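Local atomic coordinates of ABC sugar transporter, periplasmic sugar binding protein (Legionella pneumophila subsp. pneumophila, PDB entry 3ROT), a protein that probably binds a sugar in the periplasm and presents it to an ABC transporter for import. Residues 40-43 against 48-51; 9-14 against 91-96; 181-186 against 217-222; 206-211 against 234-239; 135-138 against 144-147. All blocks are in the same frame, centred on the assembly; numbering follows the deposited sequence.

Contact 1: residues 40-43 against 48-51; sequences APPG and PKQV
P41 and K49 meet flank to flank, their side chains sliding past each other in opposite directions, and the lysine can be followed atom by atom across the two prolines of 40-43. Its CB, pointing toward the loop, begins the contact against P41 CG at 4.0 Å. With CG anti to the backbone N (chi1 -176°), the chain is sent along the CB-CG edge of the P41 ring, where K49 CG touches P41 CG, again at 4.0 Å, and also reaches P41 CB. The chain then continues past P41. This segment pair belongs to the Rossmann-like alpha/beta lobe of type I periplasmic binding proteins: 40-43 leaves the end of strand 35-39, and K49 lies in the first turn of helix 47-59, the next element of the chain. A bend near the tip, at chi4 (-59°), brings the ammonium end toward P42, whose ring the side chain crosses at about a right angle; K49 NZ stands 4.1 Å from P42 CD, a van der Waals approach to a carbon. The backbone N of the same lysine is hydrogen-bonded to OD1 of D46. One residue further along the helix, Q50 N lies 4.3 Å from P41 CG, while the Q50 amide is directed elsewhere, its NE2 bonded to T68. The carbonyl of P41 accepts a hydrogen bond from S13.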
# COMPACT_ATOMS: atom_id res chain seq x y z
N ALA A 40 4.42 6.00 13.82
CA ALA A 40 4.95 5.05 12.86
C ALA A 40 5.45 5.78 11.61
O ALA A 40 4.76 6.68 11.10
CB ALA A 40 3.87 4.03 12.48
N PRO A 41 6.64 5.42 11.10
CA PRO A 41 7.22 6.05 9.91
C PRO A 41 6.26 5.99 8.73
O PRO A 41 5.54 5.01 8.56
CB PRO A 41 8.49 5.24 9.67
CG PRO A 41 8.86 4.80 11.05
CD PRO A 41 7.53 4.36 11.61
N PRO A 42 6.25 7.04 7.89
CA PRO A 42 5.37 7.12 6.72
C PRO A 42 5.56 5.97 5.72
O PRO A 42 4.65 5.66 4.95
CB PRO A 42 5.74 8.47 6.10
CG PRO A 42 6.24 9.26 7.28
CD PRO A 42 7.07 8.25 8.02
N GLY A 43 6.73 5.35 5.74
CA GLY A 43 7.00 4.25 4.82
C GLY A 43 6.55 2.89 5.33
O GLY A 43 5.50 2.76 5.97
N PRO A 48 15.77 4.18 12.36
CA PRO A 48 16.22 5.41 13.02
C PRO A 48 15.06 6.36 13.34
O PRO A 48 15.03 6.99 14.40
CB PRO A 48 17.23 5.99 12.03
CG PRO A 48 16.77 5.45 10.70
CD PRO A 48 16.41 4.03 11.04
N LYS A 49 14.09 6.45 12.43
CA LYS A 49 12.92 7.29 12.64
C LYS A 49 12.14 6.77 13.85
O LYS A 49 11.72 7.55 14.72
CB LYS A 49 12.03 7.27 11.41
CG LYS A 49 10.85 8.20 11.48
CD LYS A 49 11.29 9.62 11.79
CE LYS A 49 10.25 10.62 11.30
NZ LYS A 49 10.05 10.48 9.83
N GLN A 50 11.95 5.46 13.91
CA GLN A 50 11.24 4.85 15.02
C GLN A 50 11.99 5.10 16.33
O GLN A 50 11.37 5.35 17.36
CB GLN A 50 11.06 3.34 14.81
CG GLN A 50 10.63 2.60 16.08
CD GLN A 50 10.26 1.15 15.84
OE1 GLN A 50 10.79 0.50 14.94
NE2 GLN A 50 9.35 0.62 16.66
N VAL A 51 13.31 5.03 16.28
CA VAL A 51 14.12 5.26 17.47
C VAL A 51 13.87 6.69 17.97
O VAL A 51 13.74 6.92 19.17
CB VAL A 51 15.64 5.06 17.18
CG1 VAL A 51 16.47 5.62 18.33
CG2 VAL A 51 15.94 3.58 17.00

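Contact 2: residues 9-14 against 91-96; sequences ITHGSQ and AVDTRP. With GOL (glycerol), chain C.
H11 and D93 approach in the ligand cleft, one from each of two loops that leave the C-terminal ends of parallel strands 5-9 and 89-92, the usual place for a binding site in this alpha/beta fold. Segment 9-14 starts with I9, still in its strand and bonded through its backbone to A66 and T68. T10 follows, its OG1 giving a 2.7 Å hydrogen bond to G12 O across the loop. H11 comes next, its CG set between the backbone N and the carbonyl carbon (chi1 52°), which swings the imidazole toward D93. ND1 is held by T68, and at the ring edge CE1 lies 3.7 Å from D93 OD2. NE2 donates to O1 of a bound glycerol over 3.2 Å. Beyond H11, S13 OG makes a weak hydrogen bond to D171 of the second subunit. The glycerol, probably from the crystallisation liquor, is gripped by both carboxylate oxygens: its O1 gives a bond of 2.6 Å to D93 OD2, and its O2 one of 2.8 Å to D93 OD1. H142, R148 and D225 complete its shell, consistent with a sugar pocket. D93 OD2 takes a further bond, from T94 OG1 at 2.8 Å, the hydroxyl coming from 54° above the carboxylate plane.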
# COMPACT_ATOMS: atom_id res chain seq x y z
N ILE A 9 4.14 2.47 19.27
CA ILE A 9 5.14 2.80 18.27
C ILE A 9 5.52 1.59 17.43
O ILE A 9 5.77 0.51 17.96
CB ILE A 9 6.37 3.40 18.98
CG1 ILE A 9 5.91 4.54 19.90
CG2 ILE A 9 7.37 3.91 17.94
CD1 ILE A 9 6.99 5.21 20.74
N THR A 10 5.53 1.76 16.11
CA THR A 10 5.89 0.67 15.20
C THR A 10 6.89 1.13 14.15
O THR A 10 7.22 2.30 14.06
CB THR A 10 4.64 0.08 14.49
OG1 THR A 10 4.07 1.06 13.61
CG2 THR A 10 3.60 -0.36 15.52
N HIS A 11 7.37 0.18 13.36
CA HIS A 11 8.34 0.47 12.32
C HIS A 11 7.70 0.61 10.94
O HIS A 11 8.38 0.82 9.95
CB HIS A 11 9.41 -0.64 12.27
CG HIS A 11 8.83 -2.02 12.18
ND1 HIS A 11 8.49 -2.76 13.29
CD2 HIS A 11 8.50 -2.77 11.10
CE1 HIS A 11 7.97 -3.92 12.90
NE2 HIS A 11 7.97 -3.94 11.57
N GLY A 12 6.38 0.48 10.88
CA GLY A 12 5.68 0.61 9.61
C GLY A 12 4.22 0.96 9.82
O GLY A 12 3.69 0.80 10.92
N SER A 13 3.56 1.42 8.76
CA SER A 13 2.17 1.81 8.87
C SER A 13 1.35 1.64 7.60
O SER A 13 0.16 1.93 7.59
CB SER A 13 2.10 3.27 9.33
OG SER A 13 2.73 4.11 8.37
N GLN A 14 1.97 1.16 6.53
CA GLN A 14 1.25 0.99 5.27
C GLN A 14 0.56 -0.37 5.13
O GLN A 14 -0.55 -0.46 4.62
CB GLN A 14 2.20 1.21 4.08
CG GLN A 14 2.91 2.56 4.06
CD GLN A 14 2.00 3.73 4.45
OE1 GLN A 14 1.85 4.04 5.64
NE2 GLN A 14 1.40 4.38 3.46
N ALA A 91 6.66 -5.02 24.50
CA ALA A 91 7.06 -5.31 23.12
C ALA A 91 5.90 -5.99 22.41
O ALA A 91 5.27 -6.90 22.96
CB ALA A 91 8.30 -6.20 23.10
N VAL A 92 5.61 -5.55 21.19
CA VAL A 92 4.54 -6.14 20.40
C VAL A 92 5.03 -6.45 18.99
O VAL A 92 5.92 -5.77 18.46
CB VAL A 92 3.32 -5.19 20.32
CG1 VAL A 92 2.79 -4.90 21.70
CG2 VAL A 92 3.72 -3.90 19.62
N ASP A 93 4.45 -7.50 18.41
CA ASP A 93 4.75 -7.94 17.05
C ASP A 93 6.13 -8.56 16.88
O ASP A 93 6.24 -9.68 16.42
CB ASP A 93 4.58 -6.77 16.08
CG ASP A 93 4.92 -7.15 14.65
OD1 ASP A 93 4.12 -7.88 14.01
OD2 ASP A 93 5.98 -6.71 14.17
N THR A 94 7.17 -7.82 17.23
CA THR A 94 8.53 -8.32 17.09
C THR A 94 9.31 -8.00 18.35
O THR A 94 9.17 -6.90 18.91
CB THR A 94 9.28 -7.66 15.91
OG1 THR A 94 8.50 -7.75 14.72
CG2 THR A 94 10.64 -8.35 15.68
N ARG A 95 10.12 -8.95 18.79
CA ARG A 95 10.92 -8.74 19.99
C ARG A 95 12.38 -9.10 19.76
O ARG A 95 12.70 -9.90 18.87
CB ARG A 95 10.38 -9.59 21.14
CG ARG A 95 10.48 -11.08 20.91
CD ARG A 95 10.37 -11.80 22.22
NE ARG A 95 9.90 -13.18 22.08
CZ ARG A 95 9.52 -13.93 23.10
NH1 ARG A 95 9.55 -13.44 24.34
NH2 ARG A 95 9.08 -15.17 22.90
N PRO A 96 13.29 -8.52 20.56
CA PRO A 96 14.73 -8.77 20.45
C PRO A 96 15.09 -10.13 21.06
O PRO A 96 14.32 -10.71 21.81
CB PRO A 96 15.33 -7.62 21.24
CG PRO A 96 14.35 -7.47 22.36
CD PRO A 96 13.01 -7.56 21.64
C1 GOL C . 5.65 -7.07 10.59
O1 GOL C . 6.51 -6.82 11.67
C2 GOL C . 4.53 -8.07 10.95
O2 GOL C . 5.04 -9.18 11.66
C3 GOL C . 3.82 -8.51 9.68
O3 GOL C . 3.83 -9.91 9.55

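Contact 3: residues 181-186 against 217-222; sequences SYFKIH and YQPQVY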
# COMPACT_ATOMS: atom_id res chain seq x y z
N SER A 181 12.16 -12.92 -12.69
CA SER A 181 13.52 -13.31 -13.07
C SER A 181 13.86 -14.68 -12.51
O SER A 181 14.46 -15.50 -13.20
CB SER A 181 14.54 -12.29 -12.56
OG SER A 181 14.36 -11.02 -13.17
N TYR A 182 13.48 -14.92 -11.26
CA TYR A 182 13.76 -16.19 -10.62
C TYR A 182 13.05 -17.35 -11.30
O TYR A 182 13.64 -18.41 -11.52
CB TYR A 182 13.35 -16.15 -9.14
CG TYR A 182 13.85 -17.35 -8.36
CD1 TYR A 182 15.11 -17.34 -7.76
CD2 TYR A 182 13.08 -18.51 -8.25
CE1 TYR A 182 15.59 -18.45 -7.08
CE2 TYR A 182 13.56 -19.62 -7.58
CZ TYR A 182 14.81 -19.59 -6.99
OH TYR A 182 15.29 -20.70 -6.33
N PHE A 183 11.77 -17.17 -11.64
CA PHE A 183 11.04 -18.24 -12.30
C PHE A 183 11.57 -18.54 -13.70
O PHE A 183 11.48 -19.67 -14.18
CB PHE A 183 9.54 -17.91 -12.35
CG PHE A 183 8.80 -18.35 -11.12
CD1 PHE A 183 9.02 -17.74 -9.89
CD2 PHE A 183 7.91 -19.42 -11.18
CE1 PHE A 183 8.38 -18.18 -8.74
CE2 PHE A 183 7.26 -19.87 -10.04
CZ PHE A 183 7.50 -19.25 -8.82
N LYS A 184 12.14 -17.52 -14.35
CA LYS A 184 12.70 -17.70 -15.69
C LYS A 184 13.90 -18.63 -15.57
O LYS A 184 14.21 -19.37 -16.50
CB LYS A 184 13.16 -16.35 -16.27
CG LYS A 184 12.03 -15.34 -16.45
CD LYS A 184 12.58 -13.93 -16.68
CE LYS A 184 11.50 -12.87 -16.47
NZ LYS A 184 12.06 -11.48 -16.47
N ILE A 185 14.55 -18.60 -14.41
CA ILE A 185 15.71 -19.44 -14.16
C ILE A 185 15.32 -20.77 -13.52
O ILE A 185 15.95 -21.80 -13.79
CB ILE A 185 16.73 -18.71 -13.27
CG1 ILE A 185 17.17 -17.41 -13.94
CG2 ILE A 185 17.94 -19.60 -13.02
CD1 ILE A 185 18.11 -16.56 -13.11
N HIS A 186 14.30 -20.75 -12.68
CA HIS A 186 13.83 -21.97 -12.02
C HIS A 186 12.33 -22.15 -12.20
O HIS A 186 11.56 -22.00 -11.25
CB HIS A 186 14.17 -21.94 -10.52
CG HIS A 186 15.63 -21.82 -10.23
ND1 HIS A 186 16.28 -20.60 -10.17
CD2 HIS A 186 16.59 -22.76 -10.04
CE1 HIS A 186 17.57 -20.80 -9.95
NE2 HIS A 186 17.78 -22.10 -9.86
N TYR A 217 2.99 -19.48 -14.37
CA TYR A 217 3.52 -20.60 -13.59
C TYR A 217 2.53 -21.22 -12.62
O TYR A 217 2.58 -22.42 -12.35
CB TYR A 217 4.76 -20.13 -12.84
CG TYR A 217 5.81 -19.56 -13.76
CD1 TYR A 217 6.63 -20.40 -14.51
CD2 TYR A 217 5.97 -18.18 -13.90
CE1 TYR A 217 7.58 -19.89 -15.38
CE2 TYR A 217 6.92 -17.66 -14.77
CZ TYR A 217 7.72 -18.52 -15.51
OH TYR A 217 8.66 -18.02 -16.38
N GLN A 218 1.62 -20.41 -12.09
CA GLN A 218 0.63 -20.90 -11.14
C GLN A 218 1.22 -21.65 -9.94
O GLN A 218 0.86 -22.79 -9.67
CB GLN A 218 -0.37 -21.81 -11.87
CG GLN A 218 -1.19 -21.09 -12.92
CD GLN A 218 -2.19 -22.00 -13.60
OE1 GLN A 218 -1.82 -22.91 -14.35
NE2 GLN A 218 -3.47 -21.78 -13.33
N PRO A 219 2.12 -21.00 -9.19
CA PRO A 219 2.71 -21.67 -8.02
C PRO A 219 1.74 -21.69 -6.84
O PRO A 219 0.76 -20.94 -6.82
CB PRO A 219 3.93 -20.81 -7.73
CG PRO A 219 3.37 -19.43 -7.98
CD PRO A 219 2.62 -19.62 -9.30
N GLN A 220 2.01 -22.55 -5.87
CA GLN A 220 1.18 -22.65 -4.68
C GLN A 220 1.76 -21.61 -3.74
O GLN A 220 2.96 -21.60 -3.50
CB GLN A 220 1.28 -24.05 -4.08
CG GLN A 220 0.80 -25.08 -5.06
CD GLN A 220 -0.58 -24.76 -5.57
OE1 GLN A 220 -1.57 -24.91 -4.86
NE2 GLN A 220 -0.66 -24.30 -6.82
N VAL A 221 0.89 -20.75 -3.21
CA VAL A 221 1.33 -19.65 -2.37
C VAL A 221 0.92 -19.68 -0.90
O VAL A 221 -0.23 -19.98 -0.54
CB VAL A 221 0.85 -18.31 -3.00
CG1 VAL A 221 1.37 -17.13 -2.18
CG2 VAL A 221 1.33 -18.23 -4.45
N TYR A 222 1.87 -19.33 -0.05
CA TYR A 222 1.67 -19.31 1.40
C TYR A 222 2.10 -17.96 1.94
O TYR A 222 3.05 -17.35 1.44
CB TYR A 222 2.48 -20.45 2.03
CG TYR A 222 1.98 -21.79 1.55
CD1 TYR A 222 0.96 -22.45 2.23
CD2 TYR A 222 2.46 -22.35 0.36
CE1 TYR A 222 0.41 -23.62 1.74
CE2 TYR A 222 1.91 -23.54 -0.14
CZ TYR A 222 0.89 -24.16 0.56
OH TYR A 222 0.32 -25.32 0.09
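The end of helix 172-185 passes the loop that leads into strand 220-224 with F183 and Y217 as the nearest backbone pair, their CA atoms 8.0 Å apart. Both side chains point across the gap and slide past each other in opposite directions. The flank of F183 settles on one face of the Y217 ring: CB sits above it, 3.8 Å from the Y217 centroid and 19° off the ring normal, a CH-pi contact, while F183 CD2 comes within 3.3 Å of Y217 CG. The two rings, 4.9 Å between centroids and tilted by 50°, form an oblique aromatic pair. Further out, F183 CZ touches P219 CB at 4.0 Å, so a single phenylalanine bridges the tyrosine and the proline before the strand. At the margin, K184 CG is 4.3 Å from the Y217 hydroxyl, OH, a loose approach by the base of an exposed lysine. F215 meets both aromatic rings edge-to-face, and F183 also lies on L134 and I192 of the sheet. Such apolar packing between a flanking helix and the loop entering a neighbouring strand belongs to the layered alpha/beta fold, here the lobe whose parallel sheet includes strands 132-137, 191-194 and 220-224.

Contact 4: residues 206-211 against 234-239; sequences MLLHPD and IHKKLV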
# COMPACT_ATOMS: atom_id res chain seq x y z
N MSE A 206 -0.08 -10.40 -10.20
CA MSE A 206 0.33 -11.23 -11.33
C MSE A 206 -0.49 -12.52 -11.38
O MSE A 206 -0.83 -13.01 -12.47
CB MSE A 206 1.82 -11.58 -11.23
CG MSE A 206 2.73 -10.37 -11.12
SE MSE A 206 4.59 -10.78 -11.55
CE MSE A 206 5.01 -11.88 -10.03
N LEU A 207 -0.82 -13.06 -10.21
CA LEU A 207 -1.62 -14.28 -10.12
C LEU A 207 -3.04 -14.03 -10.65
O LEU A 207 -3.71 -14.95 -11.12
CB LEU A 207 -1.71 -14.77 -8.67
CG LEU A 207 -0.41 -15.16 -7.97
CD1 LEU A 207 -0.72 -15.38 -6.48
CD2 LEU A 207 0.20 -16.42 -8.61
N LEU A 208 -3.49 -12.78 -10.55
CA LEU A 208 -4.82 -12.40 -11.01
C LEU A 208 -4.85 -12.08 -12.52
O LEU A 208 -5.90 -12.19 -13.16
CB LEU A 208 -5.33 -11.19 -10.21
CG LEU A 208 -5.76 -11.39 -8.75
CD1 LEU A 208 -5.94 -10.03 -8.06
CD2 LEU A 208 -7.05 -12.18 -8.70
N HIS A 209 -3.71 -11.68 -13.06
CA HIS A 209 -3.61 -11.36 -14.49
C HIS A 209 -2.31 -11.96 -15.01
O HIS A 209 -1.39 -11.24 -15.41
CB HIS A 209 -3.64 -9.85 -14.70
CG HIS A 209 -4.93 -9.22 -14.27
ND1 HIS A 209 -5.16 -8.80 -12.98
CD2 HIS A 209 -6.08 -9.00 -14.95
CE1 HIS A 209 -6.39 -8.35 -12.88
NE2 HIS A 209 -6.97 -8.45 -14.05
N PRO A 210 -2.22 -13.29 -15.02
CA PRO A 210 -1.00 -13.96 -15.49
C PRO A 210 -0.55 -13.62 -16.91
O PRO A 210 0.64 -13.50 -17.16
CB PRO A 210 -1.31 -15.45 -15.28
CG PRO A 210 -2.82 -15.51 -15.39
CD PRO A 210 -3.28 -14.26 -14.69
N ASP A 211 -1.49 -13.44 -17.83
CA ASP A 211 -1.10 -13.09 -19.20
C ASP A 211 -0.48 -11.70 -19.26
O ASP A 211 0.54 -11.50 -19.92
CB ASP A 211 -2.31 -13.16 -20.14
CG ASP A 211 -2.95 -14.54 -20.17
OD1 ASP A 211 -2.20 -15.54 -20.20
OD2 ASP A 211 -4.20 -14.61 -20.18
N ILE A 234 -7.30 -15.86 -1.14
CA ILE A 234 -7.57 -17.18 -0.57
C ILE A 234 -8.88 -17.72 -1.17
O ILE A 234 -8.94 -18.88 -1.59
CB ILE A 234 -7.70 -17.13 0.97
CG1 ILE A 234 -6.33 -16.92 1.62
CG2 ILE A 234 -8.29 -18.43 1.47
CD1 ILE A 234 -6.39 -16.72 3.12
N HIS A 235 -9.90 -16.88 -1.21
CA HIS A 235 -11.20 -17.26 -1.75
C HIS A 235 -11.12 -17.65 -3.22
O HIS A 235 -11.89 -18.48 -3.69
CB HIS A 235 -12.22 -16.12 -1.58
CG HIS A 235 -12.55 -15.82 -0.15
ND1 HIS A 235 -13.41 -14.80 0.22
CD2 HIS A 235 -12.15 -16.40 1.01
CE1 HIS A 235 -13.51 -14.76 1.54
NE2 HIS A 235 -12.76 -15.72 2.04
N LYS A 236 -10.17 -17.06 -3.95
CA LYS A 236 -9.99 -17.36 -5.37
C LYS A 236 -9.04 -18.55 -5.58
O LYS A 236 -8.72 -18.90 -6.72
CB LYS A 236 -9.42 -16.15 -6.10
CG LYS A 236 -10.33 -14.94 -6.11
CD LYS A 236 -9.67 -13.77 -6.80
CE LYS A 236 -10.63 -12.62 -6.96
NZ LYS A 236 -11.81 -13.02 -7.78
N LYS A 237 -8.60 -19.15 -4.48
CA LYS A 237 -7.68 -20.29 -4.52
C LYS A 237 -6.34 -19.97 -5.17
O LYS A 237 -5.71 -20.84 -5.79
CB LYS A 237 -8.33 -21.50 -5.21
CG LYS A 237 -9.49 -22.10 -4.42
CD LYS A 237 -9.97 -23.40 -5.05
CE LYS A 237 -11.18 -23.96 -4.31
NZ LYS A 237 -10.89 -24.17 -2.87
N LEU A 238 -5.89 -18.73 -5.03
CA LEU A 238 -4.61 -18.33 -5.58
C LEU A 238 -3.55 -18.39 -4.48
O LEU A 238 -2.36 -18.30 -4.74
CB LEU A 238 -4.70 -16.92 -6.18
CG LEU A 238 -5.61 -16.80 -7.41
CD1 LEU A 238 -5.68 -15.34 -7.84
CD2 LEU A 238 -5.07 -17.66 -8.54
N VAL A 239 -4.02 -18.52 -3.24
CA VAL A 239 -3.19 -18.61 -2.03
C VAL A 239 -3.80 -19.76 -1.23
O VAL A 239 -5.01 -19.78 -1.00
CB VAL A 239 -3.23 -17.30 -1.21
CG1 VAL A 239 -2.62 -17.52 0.18
CG2 VAL A 239 -2.46 -16.20 -1.94
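L238 lies against both L207 and L208, and its CD1 is the point on which the tight half of this contact turns. That methyl is 3.5 Å from L208 CD2, the two leucines crossing at about a right angle. It also packs on the backbone behind them, at 3.8 Å from L207 O, and on L207 CB at 4.1 Å. In return, L207 CD1 reaches the carbonyl L238 O at 3.8 Å. L207 and L238 thus each set a methyl against the other's carbonyl oxygen, by van der Waals contact alone. L207 also packs on V221 of strand 220-224 and on P219 just before it.

Toward solvent the packing thins out. K236, an exposed residue, contributes the outer methylenes of its chain: CD rests 3.6 Å from L208 CD2, across that leucine at about a right angle, with CE a little further off. The chain runs extended as far as CE and bends at chi4 (-60°), turning the ammonium group away from the leucine. L208 also packs on P228 of the second subunit. The backbone around K236 is closing its helix: K237, with positive phi (61°), forms a Schellman motif, and K237 N bonds to I234 O at 2.9 Å. That turn delivers L238 to the leucines. The arrangement belongs to an alpha/beta fold with a parallel beta sheet, in which helices 197-208 and 228-235, from successive beta-alpha-beta crossovers, meet at their C-terminal ends beside strand 220-224.

Contact 5: residues 135-138 against 144-147; sequences VLNP and GLEK
N137 OD1 is held by a hydrogen bond from the backbone N of Q139 just past the strand, and the same oxygen is also touched by L145 CD1 at 3.9 Å. The other end of the amide is engaged too, since ND2 is hydrogen-bonded to E165 OE2 on the neighbouring strand 162-167. Two bonds, one to each end, fix the rotation of this flat group and satisfy both ends of an amide that lies buried. The first torsion explains the reach: CG stands anti to the backbone N (chi1 -160°), which carries the amide from the strand toward helix 143-158.

From the helix, L145 answers with a single methyl. The L145 side chain starts out toward the strand end, where CD1 meets the amide oxygen and, at 4.2 Å, P138 CD, the two side chains of N137 and L145 crossing at a slant. The backbone pair N137 and L145 is 7.4 Å apart between CA atoms. T196, on the loop after strand 191-194, also packs on L145 and P138. The contact joins the first two elements of the beta-alpha-beta unit formed by strand 132-137, helix 143-158 and strand 162-167, with the helix beginning right after the loop that carries H142. The L145 side chain lies about 5 Å from the bound glycerol, beside the pocket. With OD1 bonded to Q139 and ND2 to E165, the N137 amide needs nothing from the helix, and L145 meets it by van der Waals contact; the E165 carboxylate probably polarises the N-H.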
# COMPACT_ATOMS: atom_id res chain seq x y z
N VAL A 135 11.29 -18.22 -0.98
CA VAL A 135 10.89 -17.42 0.17
C VAL A 135 11.16 -15.96 -0.11
O VAL A 135 12.32 -15.55 -0.31
CB VAL A 135 11.68 -17.82 1.44
CG1 VAL A 135 11.28 -16.91 2.61
CG2 VAL A 135 11.41 -19.28 1.78
N LEU A 136 10.10 -15.16 -0.11
CA LEU A 136 10.21 -13.74 -0.42
C LEU A 136 10.31 -12.87 0.84
O LEU A 136 9.38 -12.81 1.63
CB LEU A 136 9.02 -13.30 -1.27
CG LEU A 136 8.66 -14.21 -2.45
CD1 LEU A 136 7.55 -13.55 -3.26
CD2 LEU A 136 9.88 -14.44 -3.34
N ASN A 137 11.46 -12.22 1.02
CA ASN A 137 11.69 -11.36 2.18
C ASN A 137 11.60 -9.91 1.75
O ASN A 137 12.40 -9.43 0.93
CB ASN A 137 13.08 -11.63 2.78
CG ASN A 137 13.19 -11.14 4.22
OD1 ASN A 137 12.61 -10.12 4.59
ND2 ASN A 137 13.95 -11.87 5.04
N PRO A 138 10.62 -9.17 2.29
CA PRO A 138 10.52 -7.77 1.89
C PRO A 138 11.33 -6.85 2.79
O PRO A 138 11.46 -5.66 2.49
CB PRO A 138 9.02 -7.50 1.97
CG PRO A 138 8.62 -8.31 3.14
CD PRO A 138 9.37 -9.62 2.94
N GLY A 144 12.28 -10.37 13.10
CA GLY A 144 11.10 -11.22 13.20
C GLY A 144 10.98 -12.04 11.93
O GLY A 144 10.76 -13.26 11.97
N LEU A 145 11.13 -11.38 10.78
CA LEU A 145 11.03 -12.09 9.52
C LEU A 145 12.18 -13.09 9.33
O LEU A 145 12.00 -14.11 8.67
CB LEU A 145 10.98 -11.09 8.36
CG LEU A 145 9.87 -10.04 8.46
CD1 LEU A 145 9.78 -9.27 7.15
CD2 LEU A 145 8.54 -10.71 8.78
N GLU A 146 13.34 -12.82 9.92
CA GLU A 146 14.46 -13.77 9.81
C GLU A 146 14.07 -15.07 10.50
O GLU A 146 14.35 -16.16 10.00
CB GLU A 146 15.74 -13.21 10.45
CG GLU A 146 16.12 -11.82 9.98
CD GLU A 146 17.46 -11.34 10.52
OE1 GLU A 146 17.77 -11.60 11.71
OE2 GLU A 146 18.20 -10.67 9.75
N LYS A 147 13.41 -14.96 11.65
CA LYS A 147 12.97 -16.14 12.38
C LYS A 147 11.94 -16.93 11.57
O LYS A 147 11.96 -18.16 11.57
CB LYS A 147 12.37 -15.74 13.74
CG LYS A 147 13.38 -15.21 14.74
CD LYS A 147 14.40 -16.27 15.10
CE LYS A 147 15.36 -15.80 16.18
NZ LYS A 147 16.34 -16.87 16.55

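In the fold
The five contacts divide between the two lobes, with the ligand pocket between them. Contact 2 carries H11 and D93, which bind the glycerol, and contact 1 backs it in the first lobe: their centres are 10 Å apart, and they join where A40 CB packs on T10 OG1 at 3.2 Å. Across the cleft lies contact 5, its centre 15 Å from that of contact 2; T94 CG2 touches G144 N at 3.7 Å, consistent with lobes closed on the glycerol. Contacts 3 and 4 lie at the far end of the second lobe, 13 Å apart between centres and joined where V221 packs on L207, L238 and V239; they are about 30 Å from contact 2 between centres, well removed from the pocket.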